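Local coordinates for protein carbon monoxide oxidation system transcription regulator CooA-1 (Carboxydothermus hydrogenoformans, PDB 6CPB) that probably acts as a DNA-binding transcription factor that senses carbon monoxide through a bound heme, this chain being its heme domain, at residues 53-58 and 79-84. Numbering follows the deposited sequence.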
# COMPACT_ATOMS: atom_id res chain seq x y z
N VAL A 53 -11.87 -5.75 11.60
CA VAL A 53 -11.78 -6.82 10.61
C VAL A 53 -10.34 -7.31 10.49
O VAL A 53 -9.38 -6.59 10.75
CB VAL A 53 -12.33 -6.42 9.23
CG1 VAL A 53 -13.76 -5.92 9.33
CG2 VAL A 53 -11.46 -5.40 8.57
N ARG A 54 -10.22 -8.57 10.07
CA ARG A 54 -8.94 -9.22 9.87
C ARG A 54 -8.76 -9.47 8.39
O ARG A 54 -9.62 -10.06 7.74
CB ARG A 54 -8.93 -10.55 10.64
CG ARG A 54 -7.59 -11.27 10.64
CD ARG A 54 -7.61 -12.49 11.54
NE ARG A 54 -8.50 -13.54 11.04
CZ ARG A 54 -8.11 -14.61 10.34
NH1 ARG A 54 -6.84 -14.81 10.03
NH2 ARG A 54 -9.01 -15.49 9.95
N VAL A 55 -7.61 -9.05 7.87
CA VAL A 55 -7.20 -9.31 6.50
C VAL A 55 -6.23 -10.48 6.54
O VAL A 55 -5.28 -10.46 7.34
CB VAL A 55 -6.54 -8.08 5.87
CG1 VAL A 55 -6.17 -8.35 4.43
CG2 VAL A 55 -7.45 -6.86 5.97
N TYR A 56 -6.45 -11.49 5.71
CA TYR A 56 -5.62 -12.69 5.79
C TYR A 56 -5.52 -13.38 4.45
O TYR A 56 -6.28 -13.12 3.51
CB TYR A 56 -6.14 -13.65 6.87
CG TYR A 56 -7.50 -14.27 6.61
CD1 TYR A 56 -8.66 -13.58 6.91
CD2 TYR A 56 -7.61 -15.54 6.10
CE1 TYR A 56 -9.90 -14.14 6.71
CE2 TYR A 56 -8.86 -16.13 5.89
CZ TYR A 56 -10.00 -15.42 6.20
OH TYR A 56 -11.25 -15.97 5.98
N LEU A 57 -4.53 -14.27 4.36
CA LEU A 57 -4.33 -15.15 3.22
C LEU A 57 -4.57 -16.58 3.68
O LEU A 57 -4.08 -16.98 4.73
CB LEU A 57 -2.90 -15.00 2.68
CG LEU A 57 -2.37 -15.91 1.56
CD1 LEU A 57 -1.18 -15.26 0.87
CD2 LEU A 57 -1.90 -17.28 2.07
N ALA A 58 -5.31 -17.35 2.90
CA ALA A 58 -5.49 -18.77 3.11
C ALA A 58 -5.24 -19.46 1.79
O ALA A 58 -5.77 -19.04 0.76
CB ALA A 58 -6.90 -19.09 3.61
N THR A 79 -7.38 -7.50 -4.16
CA THR A 79 -6.06 -7.51 -3.55
C THR A 79 -5.68 -8.90 -3.03
O THR A 79 -4.83 -9.02 -2.14
CB THR A 79 -5.99 -6.45 -2.44
OG1 THR A 79 -7.08 -6.67 -1.53
CG2 THR A 79 -6.10 -5.05 -3.05
N ARG A 80 -6.31 -9.94 -3.57
CA ARG A 80 -5.92 -11.33 -3.33
C ARG A 80 -6.03 -11.74 -1.86
O ARG A 80 -5.38 -12.69 -1.42
CB ARG A 80 -4.53 -11.65 -3.90
CG ARG A 80 -4.42 -11.40 -5.39
CD ARG A 80 -3.09 -11.88 -5.92
NE ARG A 80 -2.64 -11.10 -7.07
CZ ARG A 80 -2.70 -11.48 -8.34
NH1 ARG A 80 -3.18 -12.67 -8.68
NH2 ARG A 80 -2.26 -10.65 -9.28
N ALA A 81 -6.91 -11.08 -1.10
CA ALA A 81 -7.00 -11.29 0.33
C ALA A 81 -8.42 -11.65 0.75
O ALA A 81 -9.40 -11.29 0.10
CB ALA A 81 -6.57 -10.02 1.07
N PHE A 82 -8.50 -12.34 1.89
CA PHE A 82 -9.74 -12.57 2.61
C PHE A 82 -9.89 -11.51 3.69
O PHE A 82 -8.90 -11.04 4.25
CB PHE A 82 -9.71 -13.93 3.33
CG PHE A 82 -9.69 -15.15 2.43
CD1 PHE A 82 -8.52 -15.58 1.83
CD2 PHE A 82 -10.84 -15.87 2.22
CE1 PHE A 82 -8.53 -16.72 1.01
CE2 PHE A 82 -10.85 -16.99 1.41
CZ PHE A 82 -9.69 -17.42 0.82
N ILE A 83 -11.13 -11.17 4.00
CA ILE A 83 -11.44 -10.20 5.05
C ILE A 83 -12.57 -10.77 5.90
O ILE A 83 -13.62 -11.13 5.36
CB ILE A 83 -11.82 -8.82 4.48
CG1 ILE A 83 -10.66 -8.25 3.63
CG2 ILE A 83 -12.10 -7.85 5.61
CD1 ILE A 83 -10.92 -8.27 2.18
N GLN A 84 -12.34 -10.83 7.21
CA GLN A 84 -13.27 -11.42 8.17
C GLN A 84 -13.57 -10.46 9.32
O GLN A 84 -12.67 -9.81 9.84
CB GLN A 84 -12.68 -12.72 8.73
CG GLN A 84 -13.52 -13.37 9.82
CD GLN A 84 -12.87 -14.59 10.37
OE1 GLN A 84 -11.70 -14.57 10.73
NE2 GLN A 84 -13.62 -15.68 10.44
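The ring of Tyr-56 lies sandwiched between two side chains on the face of the sheet it shares with Arg-54, Phe-82 and Gln-84. Its CG takes the crowded position between backbone N and carbonyl carbon (chi1 66°), which carries the ring across toward Phe-82. Over one face sits the Phe-82 methylene, CB only 3.2 Å from Tyr-56 CZ, a CH-pi contact; the two rings, planes at 17°, are slid apart and barely overlap. Against the opposite face lies the Arg-54 guanidinium, with NH2 3.5 Å above the ring plane. Arg-54 bends at chi3 (66°), and NH2 donates to Gln-84 OE1 at 2.9 Å; the oxygen lies in the guanidinium plane, the donor above the amide carbonyl plane. NH1 forms a salt bridge with Glu-63 and a hydrogen bond with Thr-65. An alanine here in place of Tyr-56 would remove the ring between guanidinium and methylene and would probably loosen the packing of both side chains. In the backbone, Arg-54 and Gln-84 form a hydrogen-bonded antiparallel pair, as do Tyr-56 and Phe-82 (Tyr-56 N to Phe-82 O, 2.9 Å). On the other face, Val-55 CG1 meets Ala-81 CB at 3.8 Å. Such strand pairing, the second strand just after heme-binding Thr-79 and Arg-80, belongs to the beta roll of the cyclic nucleotide-binding (CRP-type) fold.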